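Local coordinates for protein arylsulfatase (Pseudoalteromonas sp. MB47, PDB 7AJ0) that removes sulfate groups from the algal polysaccharide fucoidan, probably in an exo-acting manner, as a calcium-binding sulfatase that assembles into a hexamer, at residues 40-44 with 361-365; 109-113 with 135-141; 120-126 with 159-163. The contacts are given in a common frame with arbitrary orientation. Numbering follows the deposited sequence.

Contact 1: residues 40-44 with 361-365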
ATOM      1  N   LYS A  40      12.294  29.277 -47.040  1.00 28.10           N
ATOM      2  CA  LYS A  40      11.066  29.898 -46.555  1.00 27.80           C
ATOM      3  C   LYS A  40      11.357  31.207 -45.833  1.00 27.77           C
ATOM      4  O   LYS A  40      10.640  32.198 -46.014  1.00 27.96           O
ATOM      5  CB  LYS A  40      10.326  28.935 -45.630  1.00 27.13           C
ATOM      6  CG  LYS A  40       9.633  27.788 -46.342  1.00 27.21           C
ATOM      7  CD  LYS A  40       8.988  26.847 -45.340  1.00 26.57           C
ATOM      8  CE  LYS A  40       7.982  25.931 -46.003  1.00 26.70           C
ATOM      9  NZ  LYS A  40       7.304  25.055 -45.011  1.00 26.13           N
ATOM     10  N   LEU A  41      12.403  31.230 -45.006  1.00 27.57           N
ATOM     11  CA  LEU A  41      12.751  32.456 -44.295  1.00 27.60           C
ATOM     12  C   LEU A  41      13.246  33.527 -45.256  1.00 28.36           C
ATOM     13  O   LEU A  41      12.911  34.708 -45.102  1.00 28.54           O
ATOM     14  CB  LEU A  41      13.804  32.158 -43.229  1.00 27.30           C
ATOM     15  CG  LEU A  41      13.316  31.389 -42.000  1.00 26.58           C
ATOM     16  CD1 LEU A  41      14.492  30.842 -41.203  1.00 26.41           C
ATOM     17  CD2 LEU A  41      12.447  32.269 -41.115  1.00 26.31           C
ATOM     18  N   LYS A  42      14.040  33.137 -46.256  1.00 28.85           N
ATOM     19  CA  LYS A  42      14.563  34.107 -47.214  1.00 29.64           C
ATOM     20  C   LYS A  42      13.432  34.790 -47.973  1.00 29.95           C
ATOM     21  O   LYS A  42      13.383  36.022 -48.060  1.00 30.34           O
ATOM     22  CB  LYS A  42      15.520  33.413 -48.185  1.00 30.12           C
ATOM     23  CG  LYS A  42      16.174  34.331 -49.209  1.00 31.02           C
ATOM     24  CD  LYS A  42      17.203  33.567 -50.036  1.00 31.49           C
ATOM     25  CE  LYS A  42      18.177  34.496 -50.750  1.00 32.42           C
ATOM     26  NZ  LYS A  42      17.555  35.218 -51.893  1.00 49.41           N
ATOM     27  N   ASN A  43      12.503  34.001 -48.522  1.00 29.85           N
ATOM     28  CA  ASN A  43      11.404  34.577 -49.289  1.00 30.21           C
ATOM     29  C   ASN A  43      10.522  35.461 -48.418  1.00 29.89           C
ATOM     30  O   ASN A  43      10.043  36.509 -48.867  1.00 30.35           O
ATOM     31  CB  ASN A  43      10.572  33.466 -49.931  1.00 30.15           C
ATOM     32  CG  ASN A  43      11.380  32.612 -50.891  1.00 47.98           C
ATOM     33  OD1 ASN A  43      12.457  33.009 -51.340  1.00 50.70           O
ATOM     34  ND2 ASN A  43      10.860  31.433 -51.215  1.00 52.60           N
ATOM     35  N   LEU A  44      10.294  35.058 -47.167  1.00 29.15           N
ATOM     36  CA  LEU A  44       9.431  35.838 -46.286  1.00 28.85           C
ATOM     37  C   LEU A  44      10.032  37.210 -46.003  1.00 29.21           C
ATOM     38  O   LEU A  44       9.343  38.233 -46.097  1.00 29.48           O
ATOM     39  CB  LEU A  44       9.188  35.071 -44.986  1.00 28.04           C
ATOM     40  CG  LEU A  44       8.304  35.751 -43.943  1.00 27.70           C
ATOM     41  CD1 LEU A  44       6.903  35.989 -44.485  1.00 27.87           C
ATOM     42  CD2 LEU A  44       8.251  34.917 -42.668  1.00 26.97           C
ATOM     43  N   TRP A 361       2.283  29.469 -37.814  1.00 23.94           N
ATOM     44  CA  TRP A 361       2.938  30.506 -38.613  1.00 24.35           C
ATOM     45  C   TRP A 361       2.257  30.523 -39.980  1.00 24.81           C
ATOM     46  O   TRP A 361       2.536  29.671 -40.828  1.00 24.95           O
ATOM     47  CB  TRP A 361       4.435  30.253 -38.727  1.00 24.34           C
ATOM     48  CG  TRP A 361       5.234  31.467 -39.141  1.00 24.73           C
ATOM     49  CD1 TRP A 361       4.758  32.604 -39.729  1.00 25.14           C
ATOM     50  CD2 TRP A 361       6.648  31.656 -38.992  1.00 24.79           C
ATOM     51  NE1 TRP A 361       5.785  33.486 -39.959  1.00 25.46           N
ATOM     52  CE2 TRP A 361       6.956  32.930 -39.513  1.00 25.25           C
ATOM     53  CE3 TRP A 361       7.682  30.873 -38.470  1.00 24.54           C
ATOM     54  CZ2 TRP A 361       8.254  33.437 -39.527  1.00 25.49           C
ATOM     55  CZ3 TRP A 361       8.971  31.379 -38.483  1.00 24.77           C
ATOM     56  CH2 TRP A 361       9.246  32.649 -39.009  1.00 25.25           C
ATOM     57  N   LYS A 362       1.371  31.499 -40.178  1.00 25.08           N
ATOM     58  CA  LYS A 362       0.569  31.614 -41.391  1.00 25.65           C
ATOM     59  C   LYS A 362       1.433  31.657 -42.643  1.00 26.02           C
ATOM     60  O   LYS A 362       2.177  32.617 -42.858  1.00 26.93           O
ATOM     61  CB  LYS A 362      -0.308  32.870 -41.300  1.00 29.45           C
ATOM     62  CG  LYS A 362      -1.118  33.206 -42.542  1.00 26.45           C
ATOM     63  CD  LYS A 362      -2.361  32.350 -42.666  1.00 26.45           C
ATOM     64  CE  LYS A 362      -3.465  33.099 -43.407  1.00 35.25           C
ATOM     65  NZ  LYS A 362      -3.946  34.279 -42.630  1.00 45.27           N
ATOM     66  N   GLY A 363       1.328  30.624 -43.481  1.00 26.18           N
ATOM     67  CA  GLY A 363       2.062  30.561 -44.724  1.00 26.67           C
ATOM     68  C   GLY A 363       3.448  29.963 -44.629  1.00 26.49           C
ATOM     69  O   GLY A 363       4.078  29.731 -45.671  1.00 31.14           O
ATOM     70  N   MET A 364       3.947  29.715 -43.421  1.00 26.00           N
ATOM     71  CA  MET A 364       5.245  29.092 -43.204  1.00 25.77           C
ATOM     72  C   MET A 364       5.119  27.666 -42.694  1.00 25.36           C
ATOM     73  O   MET A 364       5.820  26.768 -43.172  1.00 25.46           O
ATOM     74  CB  MET A 364       6.065  29.916 -42.201  1.00 25.54           C
ATOM     75  CG  MET A 364       6.502  31.279 -42.695  1.00 26.00           C
ATOM     76  SD  MET A 364       8.032  31.223 -43.637  1.00 33.96           S
ATOM     77  CE  MET A 364       7.401  31.244 -45.309  1.00 43.53           C
ATOM     78  N   ILE A 365       4.244  27.445 -41.717  1.00 24.95           N
ATOM     79  CA  ILE A 365       4.020  26.134 -41.122  1.00 24.58           C
ATOM     80  C   ILE A 365       2.713  25.597 -41.680  1.00 24.76           C
ATOM     81  O   ILE A 365       1.652  26.207 -41.497  1.00 24.79           O
ATOM     82  CB  ILE A 365       3.990  26.210 -39.585  1.00 24.05           C
ATOM     83  CG1 ILE A 365       5.377  26.603 -39.057  1.00 24.20           C
ATOM     84  CG2 ILE A 365       3.524  24.887 -38.991  1.00 23.74           C
ATOM     85  CD1 ILE A 365       5.469  26.744 -37.547  1.00 23.49           C
TER
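Polar contact across the pair comes from one extended lysine: Lys40 NZ donates to Met364 O at 2.9 Å and also hydrogen-bonds Leu410 O, so the ammonium joins two loop carbonyls. The rest is apolar. Met364, which loses more surface here than any other residue, reaches across to the helix and ends between Lys40 and Leu44, with Met364 CE 3.7 Å from Lys40 CB and Met364 SD 3.8 Å from Leu44 CD2. The helical residues belong to helix 31-48, packed on the loop that joins strands 354-360 and 369-371 of the large mixed sheet in the alkaline-phosphatase-like sulfatase fold. Beyond Met364, Trp361 meets the helix through its benzo ring: Leu44 CD2 approaches Trp361 CZ2 at 3.5 Å and Leu41 CD2 approaches Trp361 CH2 at 3.9 Å. Leu387 of helix 377-387 touches both Leu41 and Trp361. Within the loop, residues 361-364 form a type II turn, closed by Met364 N to Trp361 O at 3.0 Å, with Gly363 at the positive-phi position.

Contact 2: residues 109-113 with 135-141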
ATOM      1  N   LEU A 109      13.384  28.918 -20.492  1.00 22.89           N
ATOM      2  CA  LEU A 109      12.829  29.583 -21.663  1.00 22.85           C
ATOM      3  C   LEU A 109      13.545  30.892 -21.965  1.00 23.28           C
ATOM      4  O   LEU A 109      13.546  31.338 -23.119  1.00 23.36           O
ATOM      5  CB  LEU A 109      11.338  29.836 -21.451  1.00 22.63           C
ATOM      6  CG  LEU A 109      10.610  30.653 -22.515  1.00 22.65           C
ATOM      7  CD1 LEU A 109      10.529  29.884 -23.822  1.00 22.46           C
ATOM      8  CD2 LEU A 109       9.224  31.030 -22.012  1.00 22.54           C
ATOM      9  N   THR A 110      14.153  31.522 -20.961  1.00 23.63           N
ATOM     10  CA  THR A 110      14.768  32.833 -21.139  1.00 24.11           C
ATOM     11  C   THR A 110      16.285  32.808 -20.994  1.00 25.73           C
ATOM     12  O   THR A 110      16.904  33.874 -20.912  1.00 25.01           O
ATOM     13  CB  THR A 110      14.177  33.837 -20.143  1.00 24.33           C
ATOM     14  OG1 THR A 110      14.423  33.390 -18.802  1.00 24.38           O
ATOM     15  CG2 THR A 110      12.682  33.991 -20.366  1.00 24.01           C
ATOM     16  N   THR A 111      16.900  31.625 -20.964  1.00 24.37           N
ATOM     17  CA  THR A 111      18.353  31.534 -20.929  1.00 24.78           C
ATOM     18  C   THR A 111      18.921  30.447 -21.829  1.00 24.63           C
ATOM     19  O   THR A 111      20.145  30.385 -21.973  1.00 25.02           O
ATOM     20  CB  THR A 111      18.853  31.283 -19.498  1.00 25.00           C
ATOM     21  OG1 THR A 111      18.439  29.981 -19.061  1.00 24.59           O
ATOM     22  CG2 THR A 111      18.312  32.336 -18.543  1.00 27.86           C
ATOM     23  N   GLY A 112      18.095  29.599 -22.437  1.00 24.15           N
ATOM     24  CA  GLY A 112      18.610  28.491 -23.214  1.00 24.04           C
ATOM     25  C   GLY A 112      19.361  27.464 -22.404  1.00 24.10           C
ATOM     26  O   GLY A 112      20.101  26.658 -22.973  1.00 24.17           O
ATOM     27  N   ARG A 113      19.175  27.456 -21.088  1.00 24.10           N
ATOM     28  CA  ARG A 113      20.038  26.698 -20.194  1.00 24.76           C
ATOM     29  C   ARG A 113      19.224  26.027 -19.103  1.00 24.03           C
ATOM     30  O   ARG A 113      18.377  26.665 -18.472  1.00 23.94           O
ATOM     31  CB  ARG A 113      21.096  27.620 -19.571  1.00 24.91           C
ATOM     32  CG  ARG A 113      22.328  27.786 -20.433  1.00 25.32           C
ATOM     33  CD  ARG A 113      23.028  29.108 -20.200  1.00 25.90           C
ATOM     34  NE  ARG A 113      23.437  29.315 -18.813  1.00 26.26           N
ATOM     35  CZ  ARG A 113      24.483  28.728 -18.239  1.00 26.63           C
ATOM     36  NH1 ARG A 113      25.227  27.870 -18.922  1.00 26.67           N
ATOM     37  NH2 ARG A 113      24.780  28.998 -16.975  1.00 27.00           N
ATOM     38  N   TRP A 135      21.534  36.714 -12.952  1.00 28.83           N
ATOM     39  CA  TRP A 135      21.081  37.291 -14.209  1.00 28.58           C
ATOM     40  C   TRP A 135      22.118  38.186 -14.871  1.00 29.21           C
ATOM     41  O   TRP A 135      22.007  38.443 -16.074  1.00 29.03           O
ATOM     42  CB  TRP A 135      19.788  38.073 -13.985  1.00 28.44           C
ATOM     43  CG  TRP A 135      18.582  37.224 -14.185  1.00 27.64           C
ATOM     44  CD1 TRP A 135      17.710  36.795 -13.230  1.00 27.40           C
ATOM     45  CD2 TRP A 135      18.126  36.676 -15.425  1.00 27.03           C
ATOM     46  NE1 TRP A 135      16.730  36.021 -13.803  1.00 26.69           N
ATOM     47  CE2 TRP A 135      16.963  35.934 -15.150  1.00 26.45           C
ATOM     48  CE3 TRP A 135      18.586  36.746 -16.743  1.00 26.98           C
ATOM     49  CZ2 TRP A 135      16.253  35.266 -16.145  1.00 25.83           C
ATOM     50  CZ3 TRP A 135      17.880  36.083 -17.729  1.00 26.36           C
ATOM     51  CH2 TRP A 135      16.728  35.353 -17.425  1.00 25.80           C
ATOM     52  N   GLU A 136      23.115  38.669 -14.128  1.00 29.99           N
ATOM     53  CA  GLU A 136      24.216  39.374 -14.777  1.00 35.76           C
ATOM     54  C   GLU A 136      24.921  38.458 -15.768  1.00 30.37           C
ATOM     55  O   GLU A 136      25.236  38.863 -16.893  1.00 35.55           O
ATOM     56  CB  GLU A 136      25.201  39.898 -13.732  1.00 36.54           C
ATOM     57  CG  GLU A 136      24.624  40.963 -12.809  1.00 48.57           C
ATOM     58  CD  GLU A 136      25.650  41.514 -11.831  1.00 57.64           C
ATOM     59  OE1 GLU A 136      25.252  42.234 -10.889  1.00 57.02           O
ATOM     60  OE2 GLU A 136      26.854  41.227 -12.004  1.00 53.15           O
ATOM     61  N   LYS A 137      25.136  37.202 -15.374  1.00 32.58           N
ATOM     62  CA  LYS A 137      25.852  36.223 -16.185  1.00 29.85           C
ATOM     63  C   LYS A 137      24.987  35.678 -17.313  1.00 29.05           C
ATOM     64  O   LYS A 137      25.474  35.498 -18.435  1.00 33.52           O
ATOM     65  CB  LYS A 137      26.335  35.104 -15.258  1.00 29.85           C
ATOM     66  CG  LYS A 137      26.955  33.878 -15.891  1.00 34.98           C
ATOM     67  CD  LYS A 137      27.284  32.875 -14.770  1.00 30.15           C
ATOM     68  CE  LYS A 137      27.826  31.546 -15.286  1.00 33.16           C
ATOM     69  NZ  LYS A 137      29.258  31.620 -15.702  1.00 41.31           N
ATOM     70  N   GLU A 138      23.709  35.423 -17.047  1.00 28.44           N
ATOM     71  CA  GLU A 138      22.835  34.852 -18.060  1.00 29.50           C
ATOM     72  C   GLU A 138      22.514  35.885 -19.141  1.00 27.80           C
ATOM     73  O   GLU A 138      22.595  37.097 -18.928  1.00 42.08           O
ATOM     74  CB  GLU A 138      21.546  34.337 -17.421  1.00 27.12           C
ATOM     75  CG  GLU A 138      21.758  33.291 -16.332  1.00 28.57           C
ATOM     76  CD  GLU A 138      22.526  32.077 -16.823  1.00 30.33           C
ATOM     77  OE1 GLU A 138      23.357  31.543 -16.055  1.00 27.22           O
ATOM     78  OE2 GLU A 138      22.300  31.663 -17.980  1.00 26.52           O
ATOM     79  N   VAL A 139      22.141  35.380 -20.315  1.00 27.35           N
ATOM     80  CA  VAL A 139      21.877  36.204 -21.491  1.00 27.44           C
ATOM     81  C   VAL A 139      20.488  35.858 -22.010  1.00 27.50           C
ATOM     82  O   VAL A 139      20.291  34.791 -22.607  1.00 26.30           O
ATOM     83  CB  VAL A 139      22.933  35.995 -22.586  1.00 27.72           C
ATOM     84  CG1 VAL A 139      22.572  36.788 -23.828  1.00 38.13           C
ATOM     85  CG2 VAL A 139      24.311  36.384 -22.076  1.00 30.61           C
ATOM     86  N   SER A 140      19.531  36.756 -21.799  1.00 26.74           N
ATOM     87  CA  SER A 140      18.167  36.521 -22.245  1.00 27.31           C
ATOM     88  C   SER A 140      18.033  36.818 -23.737  1.00 26.18           C
ATOM     89  O   SER A 140      18.851  37.524 -24.333  1.00 26.70           O
ATOM     90  CB  SER A 140      17.186  37.387 -21.457  1.00 26.22           C
ATOM     91  OG  SER A 140      17.398  38.762 -21.726  1.00 26.79           O
ATOM     92  N   GLN A 141      16.979  36.264 -24.343  1.00 25.66           N
ATOM     93  CA  GLN A 141      16.716  36.572 -25.745  1.00 25.70           C
ATOM     94  C   GLN A 141      16.309  38.029 -25.913  1.00 26.11           C
ATOM     95  O   GLN A 141      16.528  38.615 -26.979  1.00 26.42           O
ATOM     96  CB  GLN A 141      15.643  35.646 -26.321  1.00 25.11           C
ATOM     97  CG  GLN A 141      14.271  35.757 -25.689  1.00 24.78           C
ATOM     98  CD  GLN A 141      14.029  34.694 -24.633  1.00 24.37           C
ATOM     99  OE1 GLN A 141      14.612  34.741 -23.553  1.00 24.53           O
ATOM    100  NE2 GLN A 141      13.172  33.727 -24.944  1.00 23.90           N
TER
HETATM  101  O   HOH W   1      22.055  32.554 -20.508  1.00 22.07           O
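Residues 109-113 are the last five of the sulfatase signature that opens at Cys102 (CTSSRAALTTGR), where helix 102-111 runs out; residues 135-141 cross this end on their way from helix 134-137 to helix 141-146. Thr110, which gives up the most surface, lies closest to the crossing chain, its CA 5.1 Å from Ser140 CA. Its carbonyl receives a CA-H...O contact, Thr110 O to Ser140 CA at 3.2 Å. Its hydroxyl, hydrogen-bonded back to Arg106 O in the helix, reaches the edge of the indole, with Thr110 OG1 3.3 Å from Trp135 CH2. Thr111 likewise turns its hydroxyl back to Ala107 O, and its methyl packs on the same ring (Thr111 CG2 to Trp135 CH2, 3.6 Å). The chain then turns at Gly112, whose positive phi suits glycine, and brings Arg113 to Glu138. This buried salt bridge is two-pronged: Arg113 NE donates to Glu138 OE2 at 2.7 Å and Arg113 NH2 to Glu138 OE1 at 3.1 Å, while Arg113 NH1 holds Tyr399 O. A water links Glu138 OE2, Thr111 O and Val139 N. At the other end, Gln141 NE2, also bonded to Tyr263 OH, donates to Leu109 O at 3.0 Å.

Contact 3: residues 120-126 with 159-163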
ATOM      1  N   LEU A 120      19.143  29.183 -11.263  1.00 26.08           N
ATOM      2  CA  LEU A 120      17.759  29.649 -11.215  1.00 29.15           C
ATOM      3  C   LEU A 120      16.791  28.491 -10.993  1.00 25.25           C
ATOM      4  O   LEU A 120      15.848  28.280 -11.757  1.00 24.74           O
ATOM      5  CB  LEU A 120      17.433  30.406 -12.497  1.00 25.51           C
ATOM      6  CG  LEU A 120      18.334  31.609 -12.787  1.00 26.05           C
ATOM      7  CD1 LEU A 120      18.097  32.156 -14.186  1.00 25.81           C
ATOM      8  CD2 LEU A 120      18.119  32.696 -11.742  1.00 26.54           C
ATOM      9  N   VAL A 121      17.036  27.718  -9.930  1.00 25.45           N
ATOM     10  CA  VAL A 121      16.123  26.649  -9.547  1.00 25.09           C
ATOM     11  C   VAL A 121      15.072  27.118  -8.552  1.00 25.20           C
ATOM     12  O   VAL A 121      14.074  26.413  -8.338  1.00 39.91           O
ATOM     13  CB  VAL A 121      16.885  25.447  -8.947  1.00 25.28           C
ATOM     14  CG1 VAL A 121      17.856  24.870  -9.970  1.00 27.39           C
ATOM     15  CG2 VAL A 121      17.623  25.847  -7.667  1.00 25.97           C
ATOM     16  N   ARG A 122      15.263  28.281  -7.937  1.00 25.68           N
ATOM     17  CA  ARG A 122      14.323  28.867  -6.995  1.00 25.88           C
ATOM     18  C   ARG A 122      14.253  30.365  -7.239  1.00 26.13           C
ATOM     19  O   ARG A 122      15.246  30.974  -7.658  1.00 47.35           O
ATOM     20  CB  ARG A 122      14.737  28.611  -5.538  1.00 32.86           C
ATOM     21  CG  ARG A 122      14.621  27.163  -5.100  1.00 30.33           C
ATOM     22  CD  ARG A 122      15.235  26.950  -3.725  1.00 33.82           C
ATOM     23  NE  ARG A 122      15.077  25.570  -3.274  1.00 45.53           N
ATOM     24  CZ  ARG A 122      13.941  25.065  -2.801  1.00 42.82           C
ATOM     25  NH1 ARG A 122      12.857  25.826  -2.720  1.00 44.70           N
ATOM     26  NH2 ARG A 122      13.887  23.797  -2.414  1.00 41.86           N
ATOM     27  N   PRO A 123      13.103  30.989  -6.983  1.00 27.51           N
ATOM     28  CA  PRO A 123      13.019  32.455  -7.120  1.00 26.43           C
ATOM     29  C   PRO A 123      13.786  33.136  -5.998  1.00 27.40           C
ATOM     30  O   PRO A 123      13.541  32.878  -4.816  1.00 38.94           O
ATOM     31  CB  PRO A 123      11.513  32.737  -7.043  1.00 26.20           C
ATOM     32  CG  PRO A 123      10.960  31.602  -6.248  1.00 26.06           C
ATOM     33  CD  PRO A 123      11.812  30.395  -6.578  1.00 34.04           C
ATOM     34  N   ILE A 124      14.721  34.003  -6.371  1.00 31.99           N
ATOM     35  CA  ILE A 124      15.503  34.755  -5.397  1.00 35.19           C
ATOM     36  C   ILE A 124      14.697  35.980  -4.983  1.00 45.46           C
ATOM     37  O   ILE A 124      14.404  36.854  -5.807  1.00 28.69           O
ATOM     38  CB  ILE A 124      16.868  35.160  -5.970  1.00 28.76           C
ATOM     39  CG1 ILE A 124      17.529  33.970  -6.669  1.00 42.88           C
ATOM     40  CG2 ILE A 124      17.763  35.686  -4.851  1.00 40.25           C
ATOM     41  CD1 ILE A 124      18.870  34.295  -7.306  1.00 45.01           C
ATOM     42  N   LEU A 125      14.339  36.045  -3.705  1.00 53.18           N
ATOM     43  CA  LEU A 125      13.521  37.123  -3.181  1.00 43.44           C
ATOM     44  C   LEU A 125      14.403  38.273  -2.707  1.00 37.88           C
ATOM     45  O   LEU A 125      15.616  38.136  -2.533  1.00 37.92           O
ATOM     46  CB  LEU A 125      12.644  36.615  -2.038  1.00 36.08           C
ATOM     47  CG  LEU A 125      11.993  35.250  -2.264  1.00 47.54           C
ATOM     48  CD1 LEU A 125      11.315  34.740  -0.994  1.00 30.12           C
ATOM     49  CD2 LEU A 125      11.003  35.317  -3.420  1.00 45.52           C
ATOM     50  N   THR A 126      13.777  39.428  -2.496  1.00 36.81           N
ATOM     51  CA  THR A 126      14.485  40.556  -1.909  1.00 37.34           C
ATOM     52  C   THR A 126      15.101  40.138  -0.578  1.00 41.31           C
ATOM     53  O   THR A 126      14.493  39.400   0.204  1.00 34.31           O
ATOM     54  CB  THR A 126      13.539  41.740  -1.709  1.00 45.98           C
ATOM     55  OG1 THR A 126      13.060  42.195  -2.982  1.00 57.00           O
ATOM     56  CG2 THR A 126      14.255  42.882  -0.999  1.00 35.71           C
ATOM     57  N   HIS A 159       8.509  35.355 -12.049  1.00 24.99           N
ATOM     58  CA  HIS A 159       8.824  34.254 -11.140  1.00 31.15           C
ATOM     59  C   HIS A 159      10.218  33.687 -11.396  1.00 24.92           C
ATOM     60  O   HIS A 159      10.473  32.505 -11.145  1.00 24.70           O
ATOM     61  CB  HIS A 159       7.771  33.145 -11.247  1.00 24.42           C
ATOM     62  CG  HIS A 159       7.530  32.407  -9.968  1.00 24.53           C
ATOM     63  ND1 HIS A 159       6.834  31.218  -9.917  1.00 36.47           N
ATOM     64  CD2 HIS A 159       7.880  32.693  -8.691  1.00 31.33           C
ATOM     65  CE1 HIS A 159       6.773  30.800  -8.665  1.00 34.45           C
ATOM     66  NE2 HIS A 159       7.399  31.678  -7.902  1.00 32.30           N
ATOM     67  N   VAL A 160      11.128  34.519 -11.902  1.00 25.22           N
ATOM     68  CA  VAL A 160      12.523  34.126 -12.059  1.00 25.35           C
ATOM     69  C   VAL A 160      13.390  35.122 -11.298  1.00 26.07           C
ATOM     70  O   VAL A 160      14.500  35.456 -11.730  1.00 29.72           O
ATOM     71  CB  VAL A 160      12.946  34.062 -13.538  1.00 25.09           C
ATOM     72  CG1 VAL A 160      14.241  33.261 -13.682  1.00 25.13           C
ATOM     73  CG2 VAL A 160      11.839  33.466 -14.393  1.00 24.50           C
ATOM     74  N   GLY A 161      12.885  35.624 -10.175  1.00 26.42           N
ATOM     75  CA  GLY A 161      13.648  36.541  -9.353  1.00 27.17           C
ATOM     76  C   GLY A 161      13.089  37.948  -9.316  1.00 27.55           C
ATOM     77  O   GLY A 161      12.740  38.517 -10.354  1.00 27.38           O
ATOM     78  N   GLU A 162      13.016  38.524  -8.113  1.00 28.14           N
ATOM     79  CA  GLU A 162      12.470  39.859  -7.928  1.00 28.60           C
ATOM     80  C   GLU A 162      13.419  40.806  -7.207  1.00 29.50           C
ATOM     81  O   GLU A 162      13.035  41.949  -6.936  1.00 30.00           O
ATOM     82  CB  GLU A 162      11.145  39.787  -7.151  1.00 28.53           C
ATOM     83  CG  GLU A 162      11.273  39.188  -5.760  1.00 51.52           C
ATOM     84  CD  GLU A 162       9.928  38.914  -5.113  1.00 54.35           C
ATOM     85  OE1 GLU A 162       8.968  38.594  -5.845  1.00 54.70           O
ATOM     86  OE2 GLU A 162       9.833  39.021  -3.871  1.00 46.96           O
ATOM     87  N   ALA A 163      14.637  40.375  -6.890  1.00 29.76           N
ATOM     88  CA  ALA A 163      15.593  41.259  -6.244  1.00 30.68           C
ATOM     89  C   ALA A 163      16.171  42.236  -7.269  1.00 30.93           C
ATOM     90  O   ALA A 163      15.880  42.173  -8.467  1.00 30.40           O
ATOM     91  CB  ALA A 163      16.697  40.452  -5.565  1.00 30.93           C
TER
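Two loop segments run side by side in the same direction, closest at Pro123-Gly161 (CA-CA 4.7 Å) and Thr126-Ala163 (4.5 Å). One backbone hydrogen bond joins them, Glu162 N to Ile124 O at 3.2 Å and nearly straight (169°). Gly161 lies with its CA 3.6 Å from Ile124 O, at backbone angles of phi 113° and psi 134°, a conformation in which any CB would collide with the carbonyl O of Val160, so glycine is required here. His159, with positive phi, closes the second sulfatase signature (GYKTALIGKWH). Its side chain touches Cys102 and comes about 6 Å from the calcium ion, so the contact borders the metal site, consistent with an active-site histidine as in related sulfatases. Pro123 sits beside this imidazole, with Pro123 CG 3.9 Å from His159 NE2. Deeper in, Leu120 CD1 packs on Val160 CG1 at 4.0 Å, covered by helix 102-111 through Ala107 and Arg106. Farther along, Glu162, the residue with most surface covered, has its OE2 3.9 Å from Leu125 CD2, and Leu125 O lies 4.0 Å from Ala163 CB. Arg225 hydrogen-bonds the carbonyls of both Glu162 and Ala163.

Overall arrangement
From the N terminus, helix 31-48 comes first; contact 1 ties it to residues 361-365 and closes a 316-residue loop enclosing the other two contacts. Contact 2 joins the end of helix 102-111 to residues 135-141, a loop of 21 residues. Contact 3 starts inside that loop, at 120-126, and closes beyond it at 159-163, so the two cross. They touch: Trp135 NE1 probably hydrogen-bonds Val160 O (3.1 Å). Contact 2 packs the end of the first sulfatase signature on 135-141; contact 3 packs the end of the second on 120-126, beside the calcium site. Contact 1, centred 37 Å from contact 3 across the chain's centre, packs helix 31-48 on the loop between strands 354-360 and 369-371.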